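Local coordinates for protein bacterial regulatory proteins, tetR family (Corynebacterium glutamicum, PDB 3AQT) that binds resorcinol in its C-terminal domain and, as a TetR-family transcriptional repressor, probably binds DNA through an N-terminal helix-turn-helix motif, at residues Ala49-Ser54 against Glu71-Ala76; Asp118-Phe123 against Arg229-Arg234. All blocks are in the same frame, centred on the assembly; numbering follows the deposited sequence.

Contact 1: residues Ala49-Ser54 against Glu71-Ala76; sequences ARLITS and EITEGA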
ATOM      1  N   ALA B  49      -9.907  17.064 -21.886  1.00 32.78           N
ATOM      2  CA  ALA B  49     -11.184  16.479 -21.525  1.00 29.23           C
ATOM      3  C   ALA B  49     -11.561  15.350 -22.479  1.00 28.60           C
ATOM      4  O   ALA B  49     -12.003  14.276 -22.044  1.00 28.16           O
ATOM      5  CB  ALA B  49     -12.256  17.553 -21.527  1.00 24.73           C
ATOM      6  N   ARG B  50     -11.379  15.586 -23.778  1.00 29.04           N
ATOM      7  CA  ARG B  50     -11.703  14.585 -24.788  1.00 29.31           C
ATOM      8  C   ARG B  50     -10.785  13.382 -24.724  1.00 28.68           C
ATOM      9  O   ARG B  50     -11.211  12.251 -24.984  1.00 29.88           O
ATOM     10  CB  ARG B  50     -11.653  15.204 -26.180  1.00 30.68           C
ATOM     11  CG  ARG B  50     -12.743  16.213 -26.414  1.00 33.38           C
ATOM     12  CD  ARG B  50     -12.587  16.896 -27.747  1.00 35.28           C
ATOM     13  NE  ARG B  50     -13.542  17.987 -27.889  1.00 39.19           N
ATOM     14  CZ  ARG B  50     -13.634  18.768 -28.962  1.00 41.63           C
ATOM     15  NH1 ARG B  50     -12.820  18.574 -29.994  1.00 41.63           N
ATOM     16  NH2 ARG B  50     -14.542  19.736 -29.008  1.00 39.51           N
ATOM     17  N   LEU B  51      -9.522  13.623 -24.390  1.00 28.57           N
ATOM     18  CA  LEU B  51      -8.552  12.543 -24.264  1.00 29.40           C
ATOM     19  C   LEU B  51      -8.934  11.675 -23.076  1.00 29.95           C
ATOM     20  O   LEU B  51      -8.900  10.443 -23.157  1.00 30.96           O
ATOM     21  CB  LEU B  51      -7.139  13.106 -24.081  1.00 30.20           C
ATOM     22  CG  LEU B  51      -6.520  13.662 -25.369  1.00 31.21           C
ATOM     23  CD1 LEU B  51      -5.205  14.336 -25.072  1.00 33.15           C
ATOM     24  CD2 LEU B  51      -6.322  12.522 -26.363  1.00 29.49           C
ATOM     25  N   ILE B  52      -9.318  12.318 -21.977  1.00 30.55           N
ATOM     26  CA  ILE B  52      -9.722  11.597 -20.777  1.00 30.97           C
ATOM     27  C   ILE B  52     -10.912  10.696 -21.106  1.00 32.34           C
ATOM     28  O   ILE B  52     -10.932   9.516 -20.745  1.00 31.89           O
ATOM     29  CB  ILE B  52     -10.101  12.579 -19.643  1.00 33.23           C
ATOM     30  CG1 ILE B  52      -8.847  13.313 -19.164  1.00 35.63           C
ATOM     31  CG2 ILE B  52     -10.739  11.836 -18.485  1.00 32.11           C
ATOM     32  CD1 ILE B  52      -7.645  12.470 -18.774  1.00 47.18           C
ATOM     33  N   THR B  53     -11.897  11.258 -21.801  1.00 32.60           N
ATOM     34  CA  THR B  53     -13.096  10.518 -22.194  1.00 31.23           C
ATOM     35  C   THR B  53     -12.723   9.366 -23.117  1.00 30.27           C
ATOM     36  O   THR B  53     -13.247   8.254 -22.988  1.00 30.42           O
ATOM     37  CB  THR B  53     -14.108  11.446 -22.928  1.00 31.66           C
ATOM     38  OG1 THR B  53     -14.519  12.494 -22.042  1.00 32.15           O
ATOM     39  CG2 THR B  53     -15.343  10.664 -23.380  1.00 29.30           C
ATOM     40  N   SER B  54     -11.816   9.631 -24.050  1.00 29.74           N
ATOM     41  CA  SER B  54     -11.387   8.600 -24.990  1.00 32.37           C
ATOM     42  C   SER B  54     -10.719   7.447 -24.248  1.00 32.34           C
ATOM     43  O   SER B  54     -11.092   6.279 -24.415  1.00 31.60           O
ATOM     44  CB  SER B  54     -10.415   9.189 -26.017  1.00 31.83           C
ATOM     45  OG  SER B  54     -10.020   8.195 -26.947  1.00 31.76           O
ATOM     46  N   GLU B  71      -4.395   4.988 -30.159  1.00 47.25           N
ATOM     47  CA  GLU B  71      -5.817   4.717 -30.238  1.00 48.57           C
ATOM     48  C   GLU B  71      -6.630   5.758 -29.451  1.00 46.95           C
ATOM     49  O   GLU B  71      -7.737   6.123 -29.835  1.00 47.30           O
ATOM     50  CB  GLU B  71      -6.101   3.310 -29.720  1.00 50.37           C
ATOM     51  CG  GLU B  71      -7.516   2.866 -29.981  1.00 58.78           C
ATOM     52  CD  GLU B  71      -7.721   1.390 -29.736  1.00 63.30           C
ATOM     53  OE1 GLU B  71      -8.834   0.901 -30.044  1.00 64.39           O
ATOM     54  OE2 GLU B  71      -6.775   0.728 -29.240  1.00 66.63           O
ATOM     55  N   ILE B  72      -6.064   6.241 -28.354  1.00 44.68           N
ATOM     56  CA  ILE B  72      -6.720   7.235 -27.522  1.00 42.27           C
ATOM     57  C   ILE B  72      -6.809   8.573 -28.245  1.00 42.07           C
ATOM     58  O   ILE B  72      -7.815   9.276 -28.144  1.00 40.74           O
ATOM     59  CB  ILE B  72      -5.948   7.408 -26.195  1.00 40.35           C
ATOM     60  CG1 ILE B  72      -6.145   6.160 -25.334  1.00 38.06           C
ATOM     61  CG2 ILE B  72      -6.401   8.661 -25.467  1.00 38.37           C
ATOM     62  CD1 ILE B  72      -5.176   6.026 -24.161  1.00 47.18           C
ATOM     63  N   THR B  73      -5.755   8.930 -28.969  1.00 43.86           N
ATOM     64  CA  THR B  73      -5.749  10.190 -29.694  1.00 46.28           C
ATOM     65  C   THR B  73      -6.717  10.113 -30.866  1.00 46.42           C
ATOM     66  O   THR B  73      -7.295  11.115 -31.272  1.00 46.01           O
ATOM     67  CB  THR B  73      -4.337  10.542 -30.209  1.00 47.17           C
ATOM     68  OG1 THR B  73      -3.779   9.411 -30.881  1.00 50.84           O
ATOM     69  CG2 THR B  73      -3.431  10.931 -29.057  1.00 48.82           C
ATOM     70  N   GLU B  74      -6.894   8.917 -31.409  1.00 47.27           N
ATOM     71  CA  GLU B  74      -7.819   8.741 -32.514  1.00 47.86           C
ATOM     72  C   GLU B  74      -9.228   8.962 -31.968  1.00 46.11           C
ATOM     73  O   GLU B  74     -10.013   9.712 -32.541  1.00 47.06           O
ATOM     74  CB  GLU B  74      -7.696   7.331 -33.102  1.00 51.32           C
ATOM     75  CG  GLU B  74      -8.583   7.087 -34.321  1.00 59.14           C
ATOM     76  CD  GLU B  74      -8.415   5.690 -34.921  1.00 65.60           C
ATOM     77  OE1 GLU B  74      -8.750   4.693 -34.237  1.00 68.24           O
ATOM     78  OE2 GLU B  74      -7.948   5.591 -36.083  1.00 67.65           O
ATOM     79  N   GLY B  75      -9.538   8.314 -30.849  1.00 43.41           N
ATOM     80  CA  GLY B  75     -10.852   8.456 -30.253  1.00 40.58           C
ATOM     81  C   GLY B  75     -11.209   9.895 -29.938  1.00 39.93           C
ATOM     82  O   GLY B  75     -12.382  10.260 -29.936  1.00 38.71           O
ATOM     83  N   ALA B  76     -10.201  10.716 -29.663  1.00 39.71           N
ATOM     84  CA  ALA B  76     -10.421  12.118 -29.345  1.00 40.38           C
ATOM     85  C   ALA B  76     -10.363  12.961 -30.613  1.00 42.26           C
ATOM     86  O   ALA B  76     -10.566  14.177 -30.575  1.00 42.77           O
ATOM     87  CB  ALA B  76      -9.377  12.593 -28.365  1.00 40.13           C
TER
HETATM   88  O   HOH W   1     -10.551  16.869 -30.558  1.00 41.20           O
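Ser54 swings OG anti to its own backbone N (chi1 -179°), which aims the hydroxyl at the last turn of helix 69-75; Leu51, with CG set beside its backbone N (chi1 -75°), sends CD2 to the neighbouring apolar patch of Ile72 and Ala76. Ser54 OG donates to Ile72 O at 2.7 Å, arriving in the carbonyl plane on a lone pair. That oxygen also accepts from Ala76 N, so the serine adds a second bond where the helix closes. Gly75 CA lies 3.4 Å from Ser54 OG, a close approach that the lack of a side chain permits. Beside this bond, Leu51 CD2 packs on Ala76 CB at 3.7 Å and on Ile72 CG2 at 4.0 Å, the leucine and isoleucine chains crossing nearly at right angles. The axes of 49-54 and 71-75 come within 8.3 Å and cross at 118°. At the outer margin Arg50 runs extended, and a water in the plane of its guanidinium accepts from NH1 and donates to Ala76 O. Ile72 also touches Leu93 of helix 90-111. Amid apolar packing, a buried hydroxyl is thus satisfied by a helix-end carbonyl, linking helix 41-62 to the first helix of the predicted DNA-binding helix-turn-helix.

Contact 2: residues Asp118-Phe123 against Arg229-Arg234; sequences DPAEVF and REIASR. With RCO (resorcinol), chain D.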
ATOM      1  N   ASP B 118     -25.218   5.063  12.069  1.00 42.89           N
ATOM      2  CA  ASP B 118     -23.981   4.521  12.615  1.00 39.71           C
ATOM      3  C   ASP B 118     -22.762   4.856  11.754  1.00 38.31           C
ATOM      4  O   ASP B 118     -22.639   4.393  10.614  1.00 37.62           O
ATOM      5  CB  ASP B 118     -24.108   3.007  12.752  1.00 40.45           C
ATOM      6  CG  ASP B 118     -23.053   2.413  13.647  1.00 42.80           C
ATOM      7  OD1 ASP B 118     -22.014   3.066  13.881  1.00 44.33           O
ATOM      8  OD2 ASP B 118     -23.262   1.275  14.113  1.00 47.69           O
ATOM      9  N   PRO B 119     -21.842   5.665  12.290  1.00 35.66           N
ATOM     10  CA  PRO B 119     -20.638   6.044  11.550  1.00 35.80           C
ATOM     11  C   PRO B 119     -19.859   4.800  11.126  1.00 35.68           C
ATOM     12  O   PRO B 119     -19.218   4.776  10.074  1.00 36.95           O
ATOM     13  CB  PRO B 119     -19.863   6.903  12.558  1.00 34.88           C
ATOM     14  CG  PRO B 119     -20.944   7.480  13.417  1.00 35.22           C
ATOM     15  CD  PRO B 119     -21.864   6.297  13.618  1.00 34.58           C
ATOM     16  N   ALA B 120     -19.923   3.764  11.948  1.00 33.76           N
ATOM     17  CA  ALA B 120     -19.220   2.528  11.655  1.00 34.92           C
ATOM     18  C   ALA B 120     -19.788   1.864  10.412  1.00 33.98           C
ATOM     19  O   ALA B 120     -19.055   1.219   9.668  1.00 34.07           O
ATOM     20  CB  ALA B 120     -19.309   1.570  12.842  1.00 35.39           C
ATOM     21  N   GLU B 121     -21.089   2.028  10.182  1.00 35.29           N
ATOM     22  CA  GLU B 121     -21.722   1.413   9.020  1.00 35.42           C
ATOM     23  C   GLU B 121     -21.429   2.218   7.761  1.00 35.50           C
ATOM     24  O   GLU B 121     -21.314   1.664   6.667  1.00 35.74           O
ATOM     25  CB  GLU B 121     -23.234   1.303   9.219  1.00 35.98           C
ATOM     26  CG  GLU B 121     -23.842   0.090   8.529  1.00 39.39           C
ATOM     27  CD  GLU B 121     -25.362   0.027   8.662  1.00 43.31           C
ATOM     28  OE1 GLU B 121     -25.889   0.364   9.750  1.00 45.37           O
ATOM     29  OE2 GLU B 121     -26.030  -0.374   7.682  1.00 42.86           O
ATOM     30  N   VAL B 122     -21.315   3.532   7.923  1.00 33.51           N
ATOM     31  CA  VAL B 122     -21.021   4.405   6.804  1.00 33.86           C
ATOM     32  C   VAL B 122     -19.640   4.044   6.268  1.00 34.64           C
ATOM     33  O   VAL B 122     -19.454   3.845   5.066  1.00 33.47           O
ATOM     34  CB  VAL B 122     -21.020   5.895   7.244  1.00 34.46           C
ATOM     35  CG1 VAL B 122     -20.559   6.781   6.098  1.00 31.97           C
ATOM     36  CG2 VAL B 122     -22.412   6.306   7.692  1.00 33.77           C
ATOM     37  N   PHE B 123     -18.679   3.958   7.180  1.00 33.91           N
ATOM     38  CA  PHE B 123     -17.297   3.639   6.844  1.00 34.12           C
ATOM     39  C   PHE B 123     -17.169   2.244   6.259  1.00 33.93           C
ATOM     40  O   PHE B 123     -16.535   2.051   5.218  1.00 35.06           O
ATOM     41  CB  PHE B 123     -16.439   3.760   8.101  1.00 35.01           C
ATOM     42  CG  PHE B 123     -14.971   3.587   7.861  1.00 36.68           C
ATOM     43  CD1 PHE B 123     -14.317   4.334   6.887  1.00 35.52           C
ATOM     44  CD2 PHE B 123     -14.228   2.708   8.648  1.00 36.58           C
ATOM     45  CE1 PHE B 123     -12.946   4.211   6.701  1.00 35.16           C
ATOM     46  CE2 PHE B 123     -12.856   2.580   8.469  1.00 36.46           C
ATOM     47  CZ  PHE B 123     -12.214   3.335   7.493  1.00 36.78           C
ATOM     48  N   ARG B 229     -17.422  -7.581  12.738  1.00 42.75           N
ATOM     49  CA  ARG B 229     -17.903  -8.542  11.757  1.00 44.39           C
ATOM     50  C   ARG B 229     -19.399  -8.341  11.497  1.00 44.66           C
ATOM     51  O   ARG B 229     -19.847  -8.295  10.350  1.00 43.62           O
ATOM     52  CB  ARG B 229     -17.625  -9.962  12.267  1.00 47.31           C
ATOM     53  CG  ARG B 229     -18.129 -11.080  11.372  1.00 51.58           C
ATOM     54  CD  ARG B 229     -17.479 -11.038  10.000  1.00 57.79           C
ATOM     55  NE  ARG B 229     -18.224 -11.836   9.030  1.00 63.12           N
ATOM     56  CZ  ARG B 229     -17.867 -11.991   7.759  1.00 66.08           C
ATOM     57  NH1 ARG B 229     -16.768 -11.402   7.303  1.00 69.00           N
ATOM     58  NH2 ARG B 229     -18.609 -12.729   6.940  1.00 66.43           N
ATOM     59  N   GLU B 230     -20.169  -8.215  12.570  1.00 45.57           N
ATOM     60  CA  GLU B 230     -21.608  -8.021  12.451  1.00 45.35           C
ATOM     61  C   GLU B 230     -21.944  -6.766  11.658  1.00 44.01           C
ATOM     62  O   GLU B 230     -22.811  -6.783  10.781  1.00 43.17           O
ATOM     63  CB  GLU B 230     -22.244  -7.935  13.842  1.00 46.31           C
ATOM     64  CG  GLU B 230     -23.674  -7.418  13.843  1.00 49.32           C
ATOM     65  CD  GLU B 230     -23.790  -5.968  14.296  1.00 50.46           C
ATOM     66  OE1 GLU B 230     -23.210  -5.626  15.352  1.00 51.26           O
ATOM     67  OE2 GLU B 230     -24.472  -5.179  13.605  1.00 49.90           O
ATOM     68  N   ILE B 231     -21.266  -5.670  11.975  1.00 41.82           N
ATOM     69  CA  ILE B 231     -21.522  -4.421  11.280  1.00 42.27           C
ATOM     70  C   ILE B 231     -21.184  -4.529   9.794  1.00 42.48           C
ATOM     71  O   ILE B 231     -21.889  -3.984   8.954  1.00 43.18           O
ATOM     72  CB  ILE B 231     -20.714  -3.276  11.896  1.00 43.06           C
ATOM     73  CG1 ILE B 231     -21.122  -3.094  13.356  1.00 43.76           C
ATOM     74  CG2 ILE B 231     -20.952  -1.998  11.105  1.00 42.52           C
ATOM     75  CD1 ILE B 231     -22.104  -1.975  13.721  1.00 47.18           C
ATOM     76  N   ALA B 232     -20.113  -5.241   9.473  1.00 41.97           N
ATOM     77  CA  ALA B 232     -19.704  -5.394   8.088  1.00 41.27           C
ATOM     78  C   ALA B 232     -20.586  -6.366   7.326  1.00 41.33           C
ATOM     79  O   ALA B 232     -20.417  -6.539   6.116  1.00 42.49           O
ATOM     80  CB  ALA B 232     -18.262  -5.852   8.023  1.00 43.08           C
ATOM     81  N   SER B 233     -21.523  -7.001   8.024  1.00 40.90           N
ATOM     82  CA  SER B 233     -22.418  -7.963   7.386  1.00 41.34           C
ATOM     83  C   SER B 233     -23.838  -7.434   7.175  1.00 40.29           C
ATOM     84  O   SER B 233     -24.697  -8.149   6.669  1.00 39.02           O
ATOM     85  CB  SER B 233     -22.483  -9.245   8.213  1.00 43.90           C
ATOM     86  OG  SER B 233     -23.115  -9.001   9.465  1.00 48.30           O
ATOM     87  N   ARG B 234     -24.087  -6.190   7.567  1.00 39.34           N
ATOM     88  CA  ARG B 234     -25.407  -5.592   7.400  1.00 38.46           C
ATOM     89  C   ARG B 234     -25.759  -5.443   5.926  1.00 39.92           C
ATOM     90  O   ARG B 234     -24.879  -5.299   5.087  1.00 39.61           O
ATOM     91  CB  ARG B 234     -25.446  -4.228   8.074  1.00 35.79           C
ATOM     92  CG  ARG B 234     -25.260  -4.308   9.563  1.00 32.39           C
ATOM     93  CD  ARG B 234     -25.250  -2.941  10.193  1.00 28.79           C
ATOM     94  NE  ARG B 234     -25.108  -3.065  11.634  1.00 29.43           N
ATOM     95  CZ  ARG B 234     -25.003  -2.043  12.469  1.00 32.45           C
ATOM     96  NH1 ARG B 234     -25.022  -0.801  12.005  1.00 33.83           N
ATOM     97  NH2 ARG B 234     -24.877  -2.267  13.772  1.00 29.42           N
TER
HETATM   98  C1  RCO D 230     -15.178   6.939   0.997  1.00 36.64           C
HETATM   99  C2  RCO D 230     -15.699   7.051   2.323  1.00 36.01           C
HETATM  100  C3  RCO D 230     -15.211   6.201   3.353  1.00 36.04           C
HETATM  101  C4  RCO D 230     -14.211   5.259   3.054  1.00 37.06           C
HETATM  102  C5  RCO D 230     -13.697   5.148   1.752  1.00 36.48           C
HETATM  103  C6  RCO D 230     -14.181   5.993   0.717  1.00 36.69           C
HETATM  104  O1  RCO D 230     -15.663   7.773  -0.006  1.00 40.05           O
HETATM  105  O3  RCO D 230     -15.701   6.284   4.653  1.00 36.67           O
HETATM  106  O   HOH W   2     -25.352  -0.009  15.393  1.00 60.32           O
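Ile231 and Ala120 form the buried, apolar side of this contact. Ile231 CG2 faces the first turn of helix 119-134, 4.0 Å from Ala120 O and 4.3 Å from Ala120 CB, while Leu218 of helix 209-220 also packs on the isoleucine. Ile231 CG1 lies over one face of the Arg234 guanidinium, offset toward its rim. Toward solvent the contact turns ionic and partly hydrated. Arg234 closes a type I turn that begins at Ile231, and its chain, extended from CG to NE, carries the guanidinium to Asp118 and Glu121 across the contact. Arg234 NH1 gives a 2.7 Å bond to Glu121 OE1, which lies close to the guanidinium plane, but the donor stands above the carboxylate and the two planes are nearly perpendicular (87°). Arg234 NH1 also makes a weak 3.4 Å bond to Asp118 OD2. Arg234 NE reaches Glu230 OE2 at 3.0 Å, and a water joins Arg234 to Asp118 OD2. Asp118 OD1 caps helix 119-134 by accepting from Ala120 N at 2.9 Å; the main partner of OD2 is Arg174, outside the two segments. Phe123, on the same helix but not touching 229-234, meets resorcinol with its ring edge, CD1 lying 3.3 Å from O3. Arg234, with Arg174, probably offsets the repulsion among the carboxylates of Asp118, Glu121 and Glu230, joining turn 231-234 to the start of a helix that lines the inducer pocket.

In the fold
Contacts 1 and 2 lie on opposite sides of the chain's centre, their own centres about 40 Å apart and their nearest atoms about 26 Å apart, and they share no helix. Contact 1, mostly buried, joins neighbouring helices of the N-terminal family region, close in sequence; contact 2, partly buried, brings together the two ends of the C-terminal family region, more than a hundred residues apart. Their chemistry follows: a neutral hydroxyl-carbonyl bond amid apolar groups in the first, a charged network at the partly exposed margin of the second. Contact 1 belongs to the presumed DNA-reading end, whereas contact 2 adjoins the resorcinol pocket.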